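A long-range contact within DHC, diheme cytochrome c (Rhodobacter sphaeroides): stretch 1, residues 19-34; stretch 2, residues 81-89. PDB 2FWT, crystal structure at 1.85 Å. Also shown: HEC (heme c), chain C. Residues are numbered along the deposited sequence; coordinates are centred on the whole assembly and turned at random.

Stretch 1 19-34: AYPAALLPARSWTALM
Stretch 2 (81-89) TPLRISELP

How do the two stretches lie against each other? Stretch 1 runs from a loop through a 3-10 segment at 22-24 into a helix at 27-34, with Pro26 at the N-cap position; stretch 2 is mostly loop, with a 3-10 segment at 85-87. The CA atoms of Leu25 and Ile85 lie 6.4 Å apart and those of Ser29 and Thr81 5.5 Å, so the chains pass in opposite order: the earlier residue of stretch 1 pairs with the later one of stretch 2.

What does Ile85, the residue with the largest covered area, touch? Its CA-to-CB bond points sideways (phi/psi -57/-42), but chi1 -63° (m) and chi2 157° (t) carry the end of the side chain nearer. CD1 of Ile85 comes within 3.7 Å of Tyr20 CB and 3.8 Å of Leu24 CB, while CG1 of Ile85 lies 3.7 Å from Leu25 CG. Leu25, an m,t rotamer at phi/psi -127/152, also places CD2 4.2 Å from CD1 of Leu88, itself m,t, extending the apolar patch.

How does Leu83 reach the helix when its CA-to-CB bond points away overall? With phi/psi -103/-13, its unusual chi1 of -92° and chi2 of 6°, both between wells, bring the end of the side chain back: CD1 of Leu83 lies 3.7 Å from Ala32 CB, and CG of Leu83 is 4.0 Å from Leu33 CD2. Leu33 is m,t (chi1 -82°, chi2 172°). Its CD1 lies 3.6 Å from Leu83 O, a carbonyl oxygen buried here without a polar partner.

Where is the polar link, and how does Thr81 pack beside it? Ser29, with chi1 -66° (m), donates from OG to the backbone O of Pro82 at 2.6 Å, the one hydrogen bond across the contact; it ties the helix to Pro82, whose phi/psi is -64/148. Thr81 (chi1 -63°, m) sets CG2 3.9 Å from Ser29 CA and 4.0 Å from Ala32 CB, while its OG1 lies 3.6 Å from Arg28 CD, near the plane of the guanidinium. Ser29 and Ala32 are about one helical turn apart, which lets the same methyl touch both.

How is the heme joined to this contact? The CA-to-CB bond of Arg84 points away from stretch 1, and its NH1 (rotamer m,t,t, chi4 -90°) donates to HEC O2A at 3.0 Å, while Ser86 N donates to HEC O1A at 2.9 Å. HEC CMA lies 3.6 Å from Leu33 CD1 and 4.0 Å from Leu25 CD1. With Arg84 and Ser86 on stretch 2 and these two leucines on stretch 1, both stretches meet the cofactor.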

ATOM      1  N   ALA A  19       0.789  -2.262   6.660  1.00 20.97           N
ATOM      2  CA  ALA A  19      -0.535  -2.270   6.049  1.00 20.67           C
ATOM      3  C   ALA A  19      -0.751  -0.907   5.441  1.00 19.32           C
ATOM      4  O   ALA A  19      -0.959   0.095   6.144  1.00 19.87           O
ATOM      5  CB  ALA A  19      -1.603  -2.579   7.070  1.00 21.38           C
ATOM      6  N   TYR A  20      -0.675  -0.839   4.130  1.00 19.15           N
ATOM      7  CA  TYR A  20      -0.832   0.439   3.426  1.00 18.61           C
ATOM      8  C   TYR A  20      -2.262   0.950   3.518  1.00 18.52           C
ATOM      9  O   TYR A  20      -3.206   0.205   3.250  1.00 17.78           O
ATOM     10  CB  TYR A  20      -0.457   0.302   1.959  1.00 17.87           C
ATOM     11  CG  TYR A  20       0.991  -0.090   1.726  1.00 16.89           C
ATOM     12  CD1 TYR A  20       1.327  -1.322   1.167  1.00 16.61           C
ATOM     13  CD2 TYR A  20       2.007   0.735   2.101  1.00 17.01           C
ATOM     14  CE1 TYR A  20       2.657  -1.678   0.956  1.00 17.04           C
ATOM     15  CE2 TYR A  20       3.354   0.385   1.904  1.00 17.22           C
ATOM     16  CZ  TYR A  20       3.668  -0.808   1.338  1.00 17.70           C
ATOM     17  OH  TYR A  20       4.984  -1.151   1.153  1.00 17.75           O
ATOM     18  N   PRO A  21      -2.428   2.213   3.935  1.00 18.70           N
ATOM     19  CA  PRO A  21      -3.786   2.750   4.018  1.00 18.34           C
ATOM     20  C   PRO A  21      -4.531   2.766   2.692  1.00 17.72           C
ATOM     21  O   PRO A  21      -3.969   3.099   1.638  1.00 16.96           O
ATOM     22  CB  PRO A  21      -3.587   4.180   4.524  1.00 19.24           C
ATOM     23  CG  PRO A  21      -2.263   4.243   5.066  1.00 20.08           C
ATOM     24  CD  PRO A  21      -1.427   3.123   4.510  1.00 18.99           C
ATOM     25  N   ALA A  22      -5.821   2.480   2.772  1.00 16.53           N
ATOM     26  CA  ALA A  22      -6.689   2.477   1.599  1.00 16.86           C
ATOM     27  C   ALA A  22      -6.675   3.778   0.807  1.00 16.42           C
ATOM     28  O   ALA A  22      -6.697   3.755  -0.419  1.00 16.00           O
ATOM     29  CB  ALA A  22      -8.109   2.109   2.014  1.00 16.07           C
ATOM     30  N   ALA A  23      -6.594   4.902   1.513  1.00 15.87           N
ATOM     31  CA  ALA A  23      -6.678   6.214   0.902  1.00 17.21           C
ATOM     32  C   ALA A  23      -5.553   6.502  -0.068  1.00 17.85           C
ATOM     33  O   ALA A  23      -5.614   7.493  -0.817  1.00 17.78           O
ATOM     34  CB  ALA A  23      -6.678   7.233   1.989  1.00 17.95           C
ATOM     35  N   LEU A  24      -4.508   5.685  -0.048  1.00 17.67           N
ATOM     36  CA  LEU A  24      -3.334   5.961  -0.878  1.00 19.19           C
ATOM     37  C   LEU A  24      -3.444   5.540  -2.356  1.00 18.07           C
ATOM     38  O   LEU A  24      -2.685   6.046  -3.185  1.00 17.36           O
ATOM     39  CB  LEU A  24      -2.104   5.339  -0.244  1.00 19.56           C
ATOM     40  CG  LEU A  24      -1.186   6.128   0.717  1.00 24.78           C
ATOM     41  CD1 LEU A  24      -1.654   7.459   1.235  1.00 26.72           C
ATOM     42  CD2 LEU A  24      -0.566   5.256   1.762  1.00 22.72           C
ATOM     43  N   LEU A  25      -4.359   4.629  -2.685  1.00 16.98           N
ATOM     44  CA  LEU A  25      -4.550   4.188  -4.061  1.00 17.09           C
ATOM     45  C   LEU A  25      -6.008   4.314  -4.473  1.00 16.43           C
ATOM     46  O   LEU A  25      -6.920   4.223  -3.638  1.00 15.40           O
ATOM     47  CB  LEU A  25      -4.111   2.719  -4.244  1.00 16.52           C
ATOM     48  CG  LEU A  25      -2.593   2.447  -4.180  1.00 16.23           C
ATOM     49  CD1 LEU A  25      -2.348   0.965  -4.220  1.00 17.97           C
ATOM     50  CD2 LEU A  25      -1.895   3.114  -5.351  1.00 18.48           C
ATOM     51  N   PRO A  26      -6.238   4.508  -5.769  1.00 17.23           N
ATOM     52  CA  PRO A  26      -7.607   4.482  -6.251  1.00 16.96           C
ATOM     53  C   PRO A  26      -8.210   3.076  -6.276  1.00 16.53           C
ATOM     54  O   PRO A  26      -7.491   2.065  -6.309  1.00 16.34           O
ATOM     55  CB  PRO A  26      -7.493   5.047  -7.648  1.00 17.34           C
ATOM     56  CG  PRO A  26      -6.091   4.715  -8.081  1.00 17.61           C
ATOM     57  CD  PRO A  26      -5.260   4.802  -6.845  1.00 17.53           C
ATOM     58  N   ALA A  27      -9.530   3.023  -6.297  1.00 17.01           N
ATOM     59  CA  ALA A  27     -10.264   1.745  -6.247  1.00 17.22           C
ATOM     60  C   ALA A  27      -9.797   0.757  -7.300  1.00 17.97           C
ATOM     61  O   ALA A  27      -9.577  -0.431  -6.998  1.00 18.50           O
ATOM     62  CB  ALA A  27     -11.740   1.977  -6.337  1.00 17.35           C
ATOM     63  N   ARG A  28      -9.608   1.217  -8.523  1.00 18.05           N
ATOM     64  CA  ARG A  28      -9.218   0.292  -9.595  1.00 19.19           C
ATOM     65  C   ARG A  28      -7.871  -0.389  -9.359  1.00 17.94           C
ATOM     66  O   ARG A  28      -7.665  -1.513  -9.789  1.00 17.75           O
ATOM     67  CB  ARG A  28      -9.200   1.002 -10.928  1.00 20.09           C
ATOM     68  CG  ARG A  28      -8.111   2.034 -11.096  1.00 22.93           C
ATOM     69  CD  ARG A  28      -8.450   2.897 -12.321  1.00 24.94           C
ATOM     70  NE  ARG A  28      -7.437   3.912 -12.528  1.00 27.35           N
ATOM     71  CZ  ARG A  28      -7.396   5.099 -11.907  1.00 28.83           C
ATOM     72  NH1 ARG A  28      -8.328   5.459 -11.046  1.00 27.94           N
ATOM     73  NH2 ARG A  28      -6.398   5.925 -12.165  1.00 29.49           N
ATOM     74  N   SER A  29      -6.974   0.307  -8.657  1.00 17.34           N
ATOM     75  CA  SER A  29      -5.657  -0.204  -8.289  1.00 16.59           C
ATOM     76  C   SER A  29      -5.771  -1.274  -7.199  1.00 15.60           C
ATOM     77  O   SER A  29      -5.167  -2.334  -7.298  1.00 15.15           O
ATOM     78  CB  SER A  29      -4.737   0.927  -7.837  1.00 16.18           C
ATOM     79  OG  SER A  29      -4.432   1.830  -8.913  1.00 17.29           O
ATOM     80  N   TRP A  30      -6.560  -1.017  -6.159  1.00 16.01           N
ATOM     81  CA  TRP A  30      -6.806  -2.056  -5.161  1.00 15.68           C
ATOM     82  C   TRP A  30      -7.444  -3.296  -5.779  1.00 16.22           C
ATOM     83  O   TRP A  30      -7.047  -4.421  -5.471  1.00 15.58           O
ATOM     84  CB  TRP A  30      -7.653  -1.527  -4.032  1.00 15.45           C
ATOM     85  CG  TRP A  30      -6.992  -0.497  -3.145  1.00 13.88           C
ATOM     86  CD1 TRP A  30      -7.454   0.740  -2.876  1.00 14.17           C
ATOM     87  CD2 TRP A  30      -5.781  -0.642  -2.402  1.00 13.40           C
ATOM     88  NE1 TRP A  30      -6.627   1.371  -2.045  1.00 15.53           N
ATOM     89  CE2 TRP A  30      -5.592   0.548  -1.709  1.00 13.60           C
ATOM     90  CE3 TRP A  30      -4.833  -1.678  -2.258  1.00 14.87           C
ATOM     91  CZ2 TRP A  30      -4.500   0.764  -0.863  1.00 15.39           C
ATOM     92  CZ3 TRP A  30      -3.748  -1.477  -1.398  1.00 14.64           C
ATOM     93  CH2 TRP A  30      -3.594  -0.275  -0.709  1.00 15.04           C
ATOM     94  N   THR A  31      -8.409  -3.115  -6.663  1.00 16.74           N
ATOM     95  CA  THR A  31      -9.060  -4.266  -7.311  1.00 16.93           C
ATOM     96  C   THR A  31      -8.032  -5.064  -8.139  1.00 17.57           C
ATOM     97  O   THR A  31      -8.003  -6.304  -8.125  1.00 17.10           O
ATOM     98  CB  THR A  31     -10.255  -3.801  -8.164  1.00 17.25           C
ATOM     99  OG1 THR A  31     -11.293  -3.355  -7.289  1.00 17.71           O
ATOM    100  CG2 THR A  31     -10.761  -4.900  -9.063  1.00 17.04           C
ATOM    101  N   ALA A  32      -7.182  -4.352  -8.853  1.00 17.53           N
ATOM    102  CA  ALA A  32      -6.164  -5.003  -9.653  1.00 17.38           C
ATOM    103  C   ALA A  32      -5.209  -5.817  -8.797  1.00 17.55           C
ATOM    104  O   ALA A  32      -4.836  -6.953  -9.150  1.00 17.49           O
ATOM    105  CB  ALA A  32      -5.415  -3.971 -10.454  1.00 18.15           C
ATOM    106  N   LEU A  33      -4.748  -5.218  -7.709  1.00 17.44           N
ATOM    107  CA  LEU A  33      -3.848  -5.901  -6.800  1.00 17.94           C
ATOM    108  C   LEU A  33      -4.533  -7.126  -6.168  1.00 17.68           C
ATOM    109  O   LEU A  33      -3.961  -8.234  -6.114  1.00 17.09           O
ATOM    110  CB  LEU A  33      -3.359  -4.962  -5.700  1.00 18.95           C
ATOM    111  CG  LEU A  33      -2.196  -4.018  -5.962  1.00 22.64           C
ATOM    112  CD1 LEU A  33      -2.035  -3.061  -4.794  1.00 24.12           C
ATOM    113  CD2 LEU A  33      -0.891  -4.795  -6.182  1.00 25.27           C
ATOM    114  N   MET A  34      -5.763  -6.947  -5.710  1.00 17.72           N
ATOM    115  CA  MET A  34      -6.451  -8.053  -5.027  1.00 18.54           C
ATOM    116  C   MET A  34      -6.809  -9.226  -5.983  1.00 19.17           C
ATOM    117  O   MET A  34      -7.061 -10.366  -5.551  1.00 19.73           O
ATOM    118  CB  MET A  34      -7.681  -7.532  -4.293  1.00 18.92           C
ATOM    119  CG  MET A  34      -7.350  -6.540  -3.185  1.00 19.26           C
ATOM    120  SD  MET A  34      -6.276  -7.187  -1.885  1.00 18.04           S
ATOM    121  CE  MET A  34      -7.318  -8.432  -1.129  1.00 19.10           C
ATOM    122  N   THR A  81      -3.735   2.287 -14.544  1.00 32.11           N
ATOM    123  CA  THR A  81      -3.963   1.615 -13.249  1.00 31.02           C
ATOM    124  C   THR A  81      -2.642   1.327 -12.532  1.00 30.46           C
ATOM    125  O   THR A  81      -1.976   0.316 -12.793  1.00 28.74           O
ATOM    126  CB  THR A  81      -4.783   0.335 -13.437  1.00 31.50           C
ATOM    127  OG1 THR A  81      -6.064   0.695 -13.958  1.00 32.00           O
ATOM    128  CG2 THR A  81      -4.994  -0.373 -12.112  1.00 31.74           C
ATOM    129  N   PRO A  82      -2.255   2.235 -11.622  1.00 29.73           N
ATOM    130  CA  PRO A  82      -1.030   1.982 -10.874  1.00 28.69           C
ATOM    131  C   PRO A  82      -1.190   0.724  -9.989  1.00 27.15           C
ATOM    132  O   PRO A  82      -2.308   0.438  -9.541  1.00 27.32           O
ATOM    133  CB  PRO A  82      -0.842   3.247 -10.029  1.00 29.31           C
ATOM    134  CG  PRO A  82      -2.121   4.060 -10.152  1.00 30.39           C
ATOM    135  CD  PRO A  82      -2.936   3.497 -11.267  1.00 30.42           C
ATOM    136  N   LEU A  83      -0.110  -0.025  -9.764  1.00 23.96           N
ATOM    137  CA  LEU A  83      -0.114  -1.032  -8.733  1.00 23.89           C
ATOM    138  C   LEU A  83       0.642  -0.579  -7.483  1.00 21.69           C
ATOM    139  O   LEU A  83       0.535  -1.246  -6.450  1.00 21.74           O
ATOM    140  CB  LEU A  83       0.506  -2.326  -9.235  1.00 24.83           C
ATOM    141  CG  LEU A  83      -0.370  -3.427  -9.857  1.00 27.85           C
ATOM    142  CD1 LEU A  83      -1.812  -3.077 -10.046  1.00 28.27           C
ATOM    143  CD2 LEU A  83       0.290  -3.967 -11.128  1.00 28.31           C
ATOM    144  N   ARG A  84       1.406   0.516  -7.576  1.00 18.85           N
ATOM    145  CA  ARG A  84       2.290   0.926  -6.473  1.00 17.81           C
ATOM    146  C   ARG A  84       1.987   2.358  -6.071  1.00 16.69           C
ATOM    147  O   ARG A  84       1.904   3.251  -6.948  1.00 17.07           O
ATOM    148  CB  ARG A  84       3.779   0.818  -6.859  1.00 16.82           C
ATOM    149  CG  ARG A  84       4.244  -0.569  -7.039  1.00 16.83           C
ATOM    150  CD  ARG A  84       5.692  -0.591  -7.450  1.00 17.98           C
ATOM    151  NE  ARG A  84       6.356  -1.905  -7.467  1.00 18.55           N
ATOM    152  CZ  ARG A  84       7.000  -2.488  -6.457  1.00 18.34           C
ATOM    153  NH1 ARG A  84       6.995  -1.981  -5.244  1.00 18.63           N
ATOM    154  NH2 ARG A  84       7.612  -3.647  -6.667  1.00 19.34           N
ATOM    155  N   ILE A  85       1.875   2.570  -4.762  1.00 15.70           N
ATOM    156  CA  ILE A  85       1.852   3.901  -4.193  1.00 15.97           C
ATOM    157  C   ILE A  85       3.133   4.653  -4.605  1.00 15.40           C
ATOM    158  O   ILE A  85       3.093   5.831  -4.983  1.00 14.94           O
ATOM    159  CB  ILE A  85       1.744   3.845  -2.662  1.00 15.79           C
ATOM    160  CG1 ILE A  85       0.413   3.182  -2.227  1.00 16.28           C
ATOM    161  CG2 ILE A  85       1.835   5.250  -2.065  1.00 16.36           C
ATOM    162  CD1 ILE A  85       0.471   2.595  -0.825  1.00 16.96           C
ATOM    163  N   SER A  86       4.252   3.938  -4.563  1.00 15.64           N
ATOM    164  CA  SER A  86       5.572   4.486  -4.868  1.00 15.95           C
ATOM    165  C   SER A  86       5.769   4.877  -6.334  1.00 16.33           C
ATOM    166  O   SER A  86       6.797   5.457  -6.673  1.00 16.96           O
ATOM    167  CB  SER A  86       6.653   3.501  -4.413  1.00 16.76           C
ATOM    168  OG  SER A  86       6.638   2.311  -5.174  1.00 17.30           O
ATOM    169  N   GLU A  87       4.804   4.574  -7.196  1.00 16.56           N
ATOM    170  CA  GLU A  87       4.818   4.984  -8.608  1.00 16.96           C
ATOM    171  C   GLU A  87       3.825   6.101  -8.936  1.00 17.06           C
ATOM    172  O   GLU A  87       3.739   6.545 -10.083  1.00 15.73           O
ATOM    173  CB  GLU A  87       4.540   3.780  -9.514  1.00 18.24           C
ATOM    174  CG  GLU A  87       5.695   2.785  -9.528  1.00 21.47           C
ATOM    175  CD  GLU A  87       6.967   3.303 -10.211  1.00 23.18           C
ATOM    176  OE1 GLU A  87       6.887   3.853 -11.341  1.00 24.21           O
ATOM    177  OE2 GLU A  87       8.060   3.131  -9.638  1.00 24.84           O
ATOM    178  N   LEU A  88       3.095   6.588  -7.943  1.00 16.86           N
ATOM    179  CA  LEU A  88       2.145   7.657  -8.182  1.00 17.00           C
ATOM    180  C   LEU A  88       2.838   8.963  -8.531  1.00 17.09           C
ATOM    181  O   LEU A  88       3.888   9.247  -8.002  1.00 15.52           O
ATOM    182  CB  LEU A  88       1.251   7.890  -6.972  1.00 17.02           C
ATOM    183  CG  LEU A  88       0.292   6.739  -6.657  1.00 17.18           C
ATOM    184  CD1 LEU A  88      -0.374   7.017  -5.342  1.00 19.01           C
ATOM    185  CD2 LEU A  88      -0.723   6.549  -7.764  1.00 18.99           C
ATOM    186  N   PRO A  89       2.192   9.786  -9.382  1.00 17.94           N
ATOM    187  CA  PRO A  89       2.774  11.082  -9.714  1.00 18.58           C
ATOM    188  C   PRO A  89       3.240  11.917  -8.504  1.00 18.15           C
ATOM    189  O   PRO A  89       4.403  12.367  -8.470  1.00 18.02           O
ATOM    190  CB  PRO A  89       1.654  11.740 -10.516  1.00 19.02           C
ATOM    191  CG  PRO A  89       1.039  10.557 -11.217  1.00 20.63           C
ATOM    192  CD  PRO A  89       0.941   9.559 -10.120  1.00 18.42           C
TER
HETATM  193 FE   HEC C 805       2.131  -6.499  -0.595  1.00 17.17          FE
HETATM  194  CHA HEC C 805       4.177  -4.418  -2.303  1.00 15.73           C
HETATM  195  CHB HEC C 805      -0.436  -4.236  -0.900  1.00 15.69           C
HETATM  196  CHC HEC C 805       0.107  -8.524   1.221  1.00 17.23           C
HETATM  197  CHD HEC C 805       4.609  -8.831  -0.411  1.00 17.36           C
HETATM  198  NA  HEC C 805       1.909  -4.672  -1.406  1.00 15.71           N
HETATM  199  C1A HEC C 805       2.897  -3.981  -2.086  1.00 15.05           C
HETATM  200  C2A HEC C 805       2.390  -2.722  -2.550  1.00 14.63           C
HETATM  201  C3A HEC C 805       1.103  -2.661  -2.149  1.00 14.75           C
HETATM  202  C4A HEC C 805       0.787  -3.880  -1.423  1.00 15.17           C
HETATM  203  CMA HEC C 805       0.126  -1.523  -2.380  1.00 15.38           C
HETATM  204  CAA HEC C 805       3.200  -1.679  -3.329  1.00 16.09           C
HETATM  205  CBA HEC C 805       4.077  -0.817  -2.424  1.00 15.48           C
HETATM  206  CGA HEC C 805       4.630   0.350  -3.219  1.00 15.91           C
HETATM  207  O1A HEC C 805       3.905   1.354  -3.370  1.00 17.29           O
HETATM  208  O2A HEC C 805       5.795   0.282  -3.692  1.00 17.19           O
HETATM  209  NB  HEC C 805       0.204  -6.400   0.044  1.00 16.16           N
HETATM  210  C1B HEC C 805      -0.713  -5.418  -0.254  1.00 14.66           C
HETATM  211  C2B HEC C 805      -2.007  -5.818   0.251  1.00 14.43           C
HETATM  212  C3B HEC C 805      -1.849  -7.027   0.829  1.00 14.93           C
HETATM  213  C4B HEC C 805      -0.442  -7.373   0.763  1.00 14.59           C
HETATM  214  CMB HEC C 805      -3.281  -4.977   0.018  1.00 15.04           C
HETATM  215  CAB HEC C 805      -2.907  -7.939   1.488  1.00 17.49           C
HETATM  216  CBB HEC C 805      -3.828  -8.464   0.609  1.00 18.89           C
HETATM  217  NC  HEC C 805       2.341  -8.322   0.252  1.00 18.97           N
HETATM  218  C1C HEC C 805       1.373  -8.982   0.979  1.00 19.17           C
HETATM  219  C2C HEC C 805       1.924 -10.211   1.488  1.00 20.57           C
HETATM  220  C3C HEC C 805       3.172 -10.319   1.028  1.00 21.17           C
HETATM  221  C4C HEC C 805       3.451  -9.121   0.254  1.00 18.98           C
HETATM  222  CMC HEC C 805       1.148 -11.213   2.357  1.00 20.31           C
HETATM  223  CAC HEC C 805       4.165 -11.493   1.260  1.00 20.45           C
HETATM  224  CBC HEC C 805       3.778 -12.769   0.951  1.00 22.42           C
HETATM  225  ND  HEC C 805       4.011  -6.605  -1.251  1.00 16.80           N
HETATM  226  C1D HEC C 805       4.874  -7.691  -1.099  1.00 17.34           C
HETATM  227  C2D HEC C 805       6.129  -7.420  -1.764  1.00 17.05           C
HETATM  228  C3D HEC C 805       6.015  -6.052  -2.359  1.00 17.68           C
HETATM  229  C4D HEC C 805       4.672  -5.619  -1.987  1.00 16.96           C
HETATM  230  CMD HEC C 805       7.313  -8.332  -1.896  1.00 17.78           C
HETATM  231  CAD HEC C 805       7.099  -5.341  -3.160  1.00 17.96           C
HETATM  232  CBD HEC C 805       7.976  -4.537  -2.192  1.00 18.88           C
HETATM  233  CGD HEC C 805       9.128  -3.867  -2.901  1.00 20.29           C
HETATM  234  O1D HEC C 805       9.068  -3.758  -4.150  1.00 18.95           O
HETATM  235  O2D HEC C 805      10.093  -3.438  -2.192  1.00 19.58           O